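Local atomic coordinates of invasion-associated protein B (Bartonella henselae, PDB entry 3DTD), a protein that is of unknown molecular function but probably takes part in host-cell invasion by this bacterium. Residues S24-E27 with W32-N35; E51-D54 with V58-A61; V64-N67 with V71-G74; R89-V92 with A97-E100; T101-R104 with G110-V113. One frame throughout, in Å; residues are numbered along the deposited sequence.

Contact 1: residues S24-E27 with W32-N35; sequences SLTE and WSIN
Glu27 and Ile34 face each other as an antiparallel hydrogen-bonded pair, and each backbone donates one hydrogen bond to the other and accepts one. Glu27 N gives its hydrogen to Ile34 O at 2.9 Å, close to straight at 168°. Ile34 N returns a bond of 2.9 Å to Glu27 O, and this donor is tilted from the carbonyl plane. The two carbonyls also receive CA-H contacts: Thr26 CA lies 3.5 Å from Ile34 O, and Ser33 CA 3.2 Å from Glu27 O. The pair belongs to the tight hairpin that adds strand 27-29 to the edge of the seven-stranded antiparallel sheet, next to strand 32-39. Beyond the pair, the side chain of Asn35 takes over. Its ND2 donates to Thr26 OG1 at 3.0 Å, nearly in the amide plane. Asn35 CG lies beside its own backbone N (chi1 -74°), which turns the amide toward Thr26. The other end of that amide, OD1, is hydrogen-bonded to NE2 of His48, so both ends have partners. Thr26 OG1 in turn donates a hydrogen bond to Val52 O of a second subunit. Thr26 CG2 rests on Ser33 CB at 3.9 Å. On the face of Glu27 and Ile34 the two CB atoms meet at 4.1 Å, while the Glu27 carboxylate reaches on to Arg161 in a salt bridge and to Tyr29 OH.

Contact 2: residues E51-D54 with V58-A61; sequences EVND and VVVA
A classic beta bulge lies near the turn end of the hairpin formed by strands 42-52 and 58-66. Val59 and Val60 both face Glu51, so the register slips by one residue between Glu51 and Val52. Two backbone bonds hold Glu51 in place. Its N donates to Val60 O at 2.8 Å, nearly along the C=O axis. Its O accepts from Val59 N at 3.0 Å, with the donor in the carbonyl plane. The extra residue shows in the backbone of Val59, whose psi of -42° departs from the extended values around it.

On the face of Glu51 and Val60 the two side chains lie side by side and point the same way. Val60 CG1 sits between its backbone N and carbonyl carbon (chi1 52°), and this branch meets Glu51 CB at 3.6 Å. The Glu51 chain then bends at chi2 (-71°) and carries the carboxylate away, to a salt bridge with Arg49 and a hydrogen bond from Gln151 N. A glycerol, probably from the crystallisation liquor, also binds there.

On the face of Val52 and Val58, Val52 CG1 meets Val58 CG2 at 4.2 Å. Nearer the turn, Asn53 crosses Val59 at about a right angle, with Asn53 ND2 4.0 Å from Val59 CG2. Asn53 OD1 accepts from Arg57 N in the turn. Thr26 and Leu25 of a third subunit pack near the bulge. Two residues opposed to one, with both bonds made by that one residue, are the signature of a classic bulge in an antiparallel hairpin.

Contact 3: residues V64-N67 with V71-G74; sequences VVLN and VVSG
The strand pieces 64-66 and 72-74 run antiparallel, their short axes 4.6 Å apart at closest approach and 143° apart in direction. Val65 and Ser73 form the hydrogen-bonded pair. Val65 N donates to Ser73 O at 2.8 Å and Ser73 N to Val65 O at 3.1 Å. Non-hydrogen-bonded pairs flank it: Val64 with Gly74, and Leu66 with Val72. The two chains run close together at the first of these, where Val64 CA and Gly74 CA are 4.4 Å apart.

Toward the turn, Asn67 grips the opposite chain with three bonds. Its backbone N reaches Val71 O head-on. Its ND2 bonds the same oxygen at 2.9 Å from above the carbonyl plane, well off a lone pair and bent to 134°. The other hydrogen of ND2 goes to Ser73 OG at 3.0 Å, exactly in the amide plane and almost straight. These two side-chain bonds fix the rotation of the amide. The chi1 of Asn67, -60°, sets CG opposite the carbonyl carbon and lays the amide across the chain toward Val71 and Ser73. Val71 CG1 closes against ND2.

On the face of Leu66 and Val72, Leu66 CD2 meets Val72 CG2 at 4.2 Å. Val64 crosses Val72 at about a right angle, their CG1 atoms 3.5 Å apart. Helix 155-168 covers this face, with Leu159 against Val72 and Ile163 against Leu66. The arrangement is that of a beta hairpin within the large antiparallel sheet, its turn end tied by an asparagine amide.

Contact 4: residues R89-V92 with A97-E100; sequences RLQV and AVIE
This is the pairing of two strands in a beta hairpin, strands 88-92 and 98-101, at one edge of the four-stranded antiparallel sheet. The segments run 166° apart in direction. Leu90 and Ile99 are the hydrogen-bonded pair. Leu90 N donates to Ile99 O at 2.7 Å, almost perfectly straight, and Ile99 N returns a bond of 2.8 Å to Leu90 O. Toward the turn the ladder weakens: Val92 N to Ala97 O is a weak bond of 3.4 Å.

The two faces differ in character. Leu90 and Ile99 share the inner one, which meets the larger sheet at Ile115 and Phe117. Near the turn, Val92 CG2 touches Ala97 CB, and Tyr121 of helix 119-127 packs on both residues.

Arg89, Gln91, Val98 and Glu100 lie on the other face. Val98 lies against both long polar chains of the neighbouring strand and crosses both at a slant. Its CG1 lies 3.7 Å from Arg89 NE. Its CG2 approaches Arg89 NH2 at 3.6 Å, obliquely to the guanidinium, and also meets Gln91 CG at 3.8 Å. Arg89 is fully extended to NE (chi1 -178°), and this carries the guanidinium along past Val98. There NH1 donates to Gln91 OE1, which joins the two polar ends beside Val98. Arg89 NH1 stands above the plane of the Gln91 carbonyl, off its lone pairs. Gln91 NE2 bonds Gly95 O in the turn. One water bridges the hairpin's end, giving a hydrogen to Val92 O and accepting one from Ala97 N at 3.2 Å.

Contact 5: residues T101-R104 with G110-V113; sequences TGIR and GCIV
Ile103 and Val113 pack with their side chains crossing at a slant, Ile103 CG1 3.8 Å from Val113 CG2. Ile103 CG1 points away from its own carbonyl carbon (chi1 -66°), and this leaves both CG2 and the end of the chain turned to Cys111. Ile103 CD1 and CG2 each meet Cys111 CB at 3.9 Å, so the cysteine carbon sits against two branches of the same isoleucine. The sulfur of Cys111 is joined to Cys106 in a disulfide. Ile82 and Val84 also touch Ile103.

Val113 turns its second branch the other way along the chain. Its CG1 is anti to the backbone N (chi1 -177°) and meets Thr101 CG2 at 3.7 Å, again with the two side chains slanted across each other. The same methyl lies 3.6 Å from Gly102 O. Val113 is thus held between Thr101 and Ile103 through separate branches. Thr101 OG1 finds its polar partner in Pro114 O.

One backbone hydrogen bond fastens the segments. Arg104 N reaches Ile112 O at 2.8 Å, with a C=O...donor angle of 173°. Ile103 CA also approaches this oxygen. The extended Arg104 side chain leads away, and Ala138 of a fourth subunit packs on it. The Ile112 side chain goes toward strand 72-78.

Segment 101-104 links the smaller sheet, through strand 98-101, to strand 105-107 at the edge of the larger one. With one hydrogen bond and several methyl contacts, this contact is held mainly by apolar packing, and the Cys106-Cys111 disulfide links strand 105-107 to strand 110-117 across the turn between them.

Overall arrangement
From the N terminus, contact 1 closes the first short hairpin at one edge of the seven-stranded sheet. Contact 2 closes the turn between strands 42-52 and 58-66. Contact 3 follows on the same strand, 58-66; the two sit toward its two ends, their centres about 22 Å apart. The chain then passes to the four-stranded sheet, where contact 4 closes a hairpin. Contact 5 begins directly where contact 4 ends and leads back to the larger sheet, closing a loop that contains edge strand 105-107. These two touch, Leu90 CD1 lying 3.8 Å from Thr101 CG2. All five loops follow in series; none nests or crosses. Contacts 1 and 4 lie on opposite sides of the chain's centre.

Contact 1: residues S24-E27 with W32-N35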
# COMPACT_ATOMS: atom_id res chain seq x y z
N SER C 24 6.80 -28.13 -17.62
CA SER C 24 7.46 -28.90 -16.53
C SER C 24 6.47 -29.23 -15.40
O SER C 24 6.49 -28.62 -14.33
CB SER C 24 8.66 -28.12 -15.99
OG SER C 24 9.28 -28.80 -14.91
N LEU C 25 5.61 -30.21 -15.66
CA LEU C 25 4.54 -30.59 -14.75
C LEU C 25 5.04 -31.42 -13.56
O LEU C 25 5.84 -32.34 -13.73
CB LEU C 25 3.47 -31.37 -15.53
CG LEU C 25 2.00 -31.09 -15.26
CD1 LEU C 25 1.68 -29.63 -15.52
CD2 LEU C 25 1.16 -31.96 -16.15
N THR C 26 4.56 -31.09 -12.37
CA THR C 26 4.96 -31.77 -11.14
C THR C 26 4.21 -33.10 -10.95
O THR C 26 2.98 -33.13 -10.90
CB THR C 26 4.75 -30.87 -9.89
OG1 THR C 26 5.37 -29.59 -10.10
CG2 THR C 26 5.34 -31.51 -8.63
N GLU C 27 4.97 -34.19 -10.84
CA GLU C 27 4.42 -35.50 -10.50
C GLU C 27 4.53 -35.73 -9.00
O GLU C 27 5.49 -35.30 -8.38
CB GLU C 27 5.16 -36.61 -11.24
CG GLU C 27 5.13 -36.48 -12.74
CD GLU C 27 5.70 -37.68 -13.46
OE1 GLU C 27 6.33 -37.49 -14.53
OE2 GLU C 27 5.51 -38.82 -12.98
N TRP C 32 6.73 -37.40 -2.08
CA TRP C 32 7.81 -36.99 -2.97
C TRP C 32 7.31 -36.42 -4.29
O TRP C 32 6.28 -36.85 -4.81
CB TRP C 32 8.79 -38.14 -3.19
CG TRP C 32 9.70 -38.33 -2.03
CD1 TRP C 32 9.40 -38.93 -0.84
CD2 TRP C 32 11.05 -37.87 -1.92
NE1 TRP C 32 10.48 -38.88 0.00
CE2 TRP C 32 11.52 -38.24 -0.64
CE3 TRP C 32 11.93 -37.19 -2.78
CZ2 TRP C 32 12.81 -37.96 -0.20
CZ3 TRP C 32 13.22 -36.91 -2.35
CH2 TRP C 32 13.65 -37.30 -1.07
N SER C 33 8.04 -35.43 -4.80
CA SER C 33 7.69 -34.76 -6.06
C SER C 33 8.76 -34.97 -7.13
O SER C 33 9.93 -35.15 -6.83
CB SER C 33 7.49 -33.26 -5.83
OG SER C 33 6.45 -33.01 -4.89
N ILE C 34 8.32 -34.95 -8.39
CA ILE C 34 9.23 -35.07 -9.54
C ILE C 34 8.99 -33.94 -10.55
O ILE C 34 7.86 -33.70 -10.99
CB ILE C 34 9.13 -36.46 -10.24
CG1 ILE C 34 9.69 -37.55 -9.34
CG2 ILE C 34 9.89 -36.47 -11.58
CD1 ILE C 34 9.40 -38.94 -9.82
N ASN C 35 10.08 -33.24 -10.89
CA ASN C 35 10.07 -32.23 -11.93
C ASN C 35 11.18 -32.49 -12.94
O ASN C 35 12.28 -32.88 -12.56
CB ASN C 35 10.20 -30.83 -11.33
CG ASN C 35 8.92 -30.36 -10.66
OD1 ASN C 35 8.78 -30.45 -9.44
ND2 ASN C 35 7.98 -29.87 -11.45

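Contact 2: residues E51-D54 with V58-A61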
# COMPACT_ATOMS: atom_id res chain seq x y z
N GLU C 51 10.50 -30.24 3.94
CA GLU C 51 9.85 -30.35 5.24
C GLU C 51 9.65 -28.97 5.86
O GLU C 51 10.53 -28.12 5.79
CB GLU C 51 10.63 -31.27 6.19
CG GLU C 51 11.03 -32.63 5.62
CD GLU C 51 9.86 -33.61 5.43
OE1 GLU C 51 8.74 -33.35 5.90
OE2 GLU C 51 10.09 -34.67 4.80
N VAL C 52 8.48 -28.77 6.46
CA VAL C 52 8.11 -27.48 7.05
C VAL C 52 7.83 -27.62 8.54
O VAL C 52 7.59 -28.72 9.04
CB VAL C 52 6.89 -26.82 6.32
CG1 VAL C 52 7.17 -26.64 4.82
CG2 VAL C 52 5.60 -27.61 6.53
N ASN C 53 7.86 -26.49 9.25
CA ASN C 53 7.45 -26.45 10.65
C ASN C 53 5.96 -26.10 10.80
O ASN C 53 5.23 -26.06 9.80
CB ASN C 53 8.35 -25.51 11.48
CG ASN C 53 8.38 -24.08 10.96
OD1 ASN C 53 7.52 -23.64 10.18
ND2 ASN C 53 9.37 -23.33 11.41
N ASP C 54 5.52 -25.84 12.03
CA ASP C 54 4.12 -25.48 12.30
C ASP C 54 3.72 -24.09 11.78
O ASP C 54 2.53 -23.79 11.62
CB ASP C 54 3.77 -25.64 13.79
CG ASP C 54 4.85 -25.09 14.72
OD1 ASP C 54 5.55 -24.12 14.36
OD2 ASP C 54 4.98 -25.64 15.84
N VAL C 58 9.96 -23.62 5.34
CA VAL C 58 10.86 -24.72 5.01
C VAL C 58 12.09 -24.74 5.93
O VAL C 58 12.81 -23.75 6.03
CB VAL C 58 11.30 -24.67 3.52
CG1 VAL C 58 12.18 -25.86 3.15
CG2 VAL C 58 10.09 -24.60 2.61
N VAL C 59 12.30 -25.87 6.59
CA VAL C 59 13.42 -26.06 7.52
C VAL C 59 14.49 -26.96 6.89
O VAL C 59 15.69 -26.69 6.99
CB VAL C 59 12.92 -26.64 8.87
CG1 VAL C 59 14.05 -26.79 9.87
CG2 VAL C 59 11.83 -25.77 9.46
N VAL C 60 14.03 -28.02 6.23
CA VAL C 60 14.92 -28.97 5.56
C VAL C 60 14.35 -29.36 4.19
O VAL C 60 13.14 -29.47 4.02
CB VAL C 60 15.29 -30.18 6.51
CG1 VAL C 60 14.07 -30.81 7.10
CG2 VAL C 60 16.14 -31.22 5.81
N ALA C 61 15.23 -29.51 3.20
CA ALA C 61 14.85 -29.89 1.84
C ALA C 61 15.84 -30.90 1.26
O ALA C 61 17.00 -30.94 1.65
CB ALA C 61 14.76 -28.65 0.94

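Contact 3: residues V64-N67 with V71-G74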
# COMPACT_ATOMS: atom_id res chain seq x y z
N VAL C 64 17.23 -34.77 -5.48
CA VAL C 64 17.98 -35.98 -5.85
C VAL C 64 17.80 -36.34 -7.34
O VAL C 64 16.71 -36.23 -7.88
CB VAL C 64 17.63 -37.15 -4.86
CG1 VAL C 64 17.30 -38.45 -5.57
CG2 VAL C 64 18.73 -37.32 -3.82
N VAL C 65 18.91 -36.73 -7.98
CA VAL C 65 18.89 -37.23 -9.36
C VAL C 65 19.43 -38.65 -9.46
O VAL C 65 20.20 -39.09 -8.60
CB VAL C 65 19.67 -36.31 -10.36
CG1 VAL C 65 18.98 -34.97 -10.53
CG2 VAL C 65 21.13 -36.13 -9.93
N LEU C 66 19.01 -39.36 -10.50
CA LEU C 66 19.52 -40.68 -10.83
C LEU C 66 20.56 -40.54 -11.94
O LEU C 66 20.23 -40.16 -13.07
CB LEU C 66 18.38 -41.59 -11.30
CG LEU C 66 18.38 -43.12 -11.17
CD1 LEU C 66 17.79 -43.69 -12.44
CD2 LEU C 66 19.73 -43.78 -10.85
N ASN C 67 21.81 -40.85 -11.61
CA ASN C 67 22.90 -40.74 -12.58
C ASN C 67 22.95 -41.93 -13.54
O ASN C 67 22.38 -42.99 -13.25
CB ASN C 67 24.25 -40.56 -11.88
CG ASN C 67 24.29 -39.31 -11.02
OD1 ASN C 67 24.31 -38.19 -11.53
ND2 ASN C 67 24.29 -39.50 -9.71
N VAL C 71 23.83 -44.53 -9.77
CA VAL C 71 24.04 -43.90 -8.46
C VAL C 71 23.07 -42.72 -8.24
O VAL C 71 22.77 -41.96 -9.17
CB VAL C 71 25.56 -43.54 -8.23
CG1 VAL C 71 26.05 -42.48 -9.22
CG2 VAL C 71 25.84 -43.10 -6.80
N VAL C 72 22.57 -42.60 -7.02
CA VAL C 72 21.66 -41.52 -6.64
C VAL C 72 22.42 -40.43 -5.88
O VAL C 72 23.03 -40.69 -4.85
CB VAL C 72 20.46 -42.08 -5.82
CG1 VAL C 72 19.65 -40.98 -5.19
CG2 VAL C 72 19.57 -42.95 -6.70
N SER C 73 22.40 -39.20 -6.40
CA SER C 73 23.11 -38.08 -5.77
C SER C 73 22.29 -36.78 -5.80
O SER C 73 21.33 -36.66 -6.55
CB SER C 73 24.48 -37.86 -6.43
OG SER C 73 24.35 -37.25 -7.70
N GLY C 74 22.69 -35.82 -4.98
CA GLY C 74 22.07 -34.50 -4.99
C GLY C 74 22.43 -33.65 -3.79
O GLY C 74 23.56 -33.68 -3.31

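Contact 4: residues R89-V92 with A97-E100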
# COMPACT_ATOMS: atom_id res chain seq x y z
N ARG C 89 25.23 -36.09 9.88
CA ARG C 89 25.05 -37.53 9.88
C ARG C 89 23.67 -37.89 9.33
O ARG C 89 22.65 -37.35 9.76
CB ARG C 89 25.23 -38.07 11.30
CG ARG C 89 25.12 -39.58 11.47
CD ARG C 89 25.28 -39.96 12.93
NE ARG C 89 25.18 -41.40 13.16
CZ ARG C 89 24.08 -42.03 13.57
NH1 ARG C 89 22.97 -41.35 13.81
NH2 ARG C 89 24.10 -43.34 13.75
N LEU C 90 23.65 -38.81 8.36
CA LEU C 90 22.41 -39.29 7.74
C LEU C 90 22.20 -40.77 8.06
O LEU C 90 23.09 -41.59 7.83
CB LEU C 90 22.45 -39.08 6.23
CG LEU C 90 22.13 -37.70 5.64
CD1 LEU C 90 23.33 -36.77 5.68
CD2 LEU C 90 21.64 -37.86 4.21
N GLN C 91 21.02 -41.10 8.58
CA GLN C 91 20.70 -42.47 8.96
C GLN C 91 19.27 -42.83 8.58
O GLN C 91 18.33 -42.11 8.91
CB GLN C 91 20.92 -42.67 10.46
CG GLN C 91 20.77 -44.11 10.94
CD GLN C 91 20.84 -44.26 12.45
OE1 GLN C 91 20.61 -43.31 13.20
NE2 GLN C 91 21.16 -45.46 12.90
N VAL C 92 19.11 -43.95 7.88
CA VAL C 92 17.77 -44.46 7.58
C VAL C 92 17.23 -45.15 8.83
O VAL C 92 17.68 -46.24 9.20
CB VAL C 92 17.74 -45.44 6.39
CG1 VAL C 92 16.31 -45.67 5.95
CG2 VAL C 92 18.57 -44.91 5.24
N ALA C 97 22.55 -48.22 7.93
CA ALA C 97 22.82 -47.32 6.81
C ALA C 97 23.14 -45.92 7.32
O ALA C 97 22.25 -45.09 7.47
CB ALA C 97 21.65 -47.30 5.84
N VAL C 98 24.42 -45.68 7.60
CA VAL C 98 24.89 -44.40 8.12
C VAL C 98 25.86 -43.73 7.14
O VAL C 98 26.86 -44.33 6.72
CB VAL C 98 25.51 -44.53 9.54
CG1 VAL C 98 26.10 -43.21 10.02
CG2 VAL C 98 24.47 -45.01 10.55
N ILE C 99 25.54 -42.50 6.76
CA ILE C 99 26.41 -41.65 5.95
C ILE C 99 26.84 -40.43 6.77
O ILE C 99 26.03 -39.81 7.46
CB ILE C 99 25.70 -41.21 4.63
CG1 ILE C 99 25.92 -42.26 3.54
CG2 ILE C 99 26.20 -39.85 4.11
CD1 ILE C 99 25.14 -41.96 2.29
N GLU C 100 28.13 -40.11 6.72
CA GLU C 100 28.62 -38.89 7.33
C GLU C 100 29.22 -37.98 6.26
O GLU C 100 30.16 -38.36 5.56
CB GLU C 100 29.62 -39.19 8.44
CG GLU C 100 29.36 -38.38 9.69
CD GLU C 100 30.19 -38.85 10.87
OE1 GLU C 100 29.58 -39.27 11.88
OE2 GLU C 100 31.43 -38.78 10.79
O HOH W 1 19.44 -47.70 8.24

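Contact 5: residues T101-R104 with G110-V113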
# COMPACT_ATOMS: atom_id res chain seq x y z
N THR C 101 28.66 -36.78 6.15
CA THR C 101 29.08 -35.79 5.16
C THR C 101 29.02 -34.40 5.80
O THR C 101 28.78 -34.28 7.00
CB THR C 101 28.22 -35.89 3.85
OG1 THR C 101 28.55 -34.82 2.95
CG2 THR C 101 26.72 -35.87 4.15
N GLY C 102 29.28 -33.35 5.02
CA GLY C 102 29.31 -31.99 5.58
C GLY C 102 28.71 -30.93 4.68
O GLY C 102 28.45 -31.18 3.50
N ILE C 103 28.48 -29.75 5.26
CA ILE C 103 28.02 -28.56 4.53
C ILE C 103 29.10 -28.09 3.57
O ILE C 103 30.26 -27.96 3.95
CB ILE C 103 27.61 -27.42 5.52
CG1 ILE C 103 26.39 -27.84 6.35
CG2 ILE C 103 27.33 -26.10 4.79
CD1 ILE C 103 26.11 -26.95 7.55
N ARG C 104 28.73 -27.87 2.31
CA ARG C 104 29.64 -27.35 1.30
C ARG C 104 29.62 -25.82 1.30
O ARG C 104 30.68 -25.16 1.22
CB ARG C 104 29.26 -27.88 -0.09
CG ARG C 104 30.14 -27.36 -1.22
CD ARG C 104 30.11 -28.25 -2.44
NE ARG C 104 31.16 -27.87 -3.39
CZ ARG C 104 31.00 -27.01 -4.39
NH1 ARG C 104 29.82 -26.43 -4.59
NH2 ARG C 104 32.02 -26.72 -5.19
N GLY C 110 19.36 -21.64 2.72
CA GLY C 110 19.90 -22.41 3.84
C GLY C 110 21.25 -23.01 3.49
O GLY C 110 21.87 -22.63 2.49
N CYS C 111 21.71 -23.96 4.31
CA CYS C 111 23.02 -24.58 4.12
C CYS C 111 22.96 -25.89 3.33
O CYS C 111 22.17 -26.77 3.62
CB CYS C 111 23.70 -24.78 5.47
SG CYS C 111 24.12 -23.21 6.24
N ILE C 112 23.82 -25.98 2.32
CA ILE C 112 23.76 -27.07 1.34
C ILE C 112 24.72 -28.20 1.69
O ILE C 112 25.93 -27.99 1.87
CB ILE C 112 24.04 -26.55 -0.10
CG1 ILE C 112 23.16 -25.32 -0.43
CG2 ILE C 112 23.86 -27.66 -1.14
CD1 ILE C 112 21.64 -25.54 -0.37
N VAL C 113 24.16 -29.41 1.81
CA VAL C 113 24.89 -30.63 2.12
C VAL C 113 24.81 -31.58 0.92
O VAL C 113 23.75 -32.12 0.64
CB VAL C 113 24.30 -31.33 3.38
CG1 VAL C 113 25.11 -32.56 3.75
CG2 VAL C 113 24.23 -30.38 4.56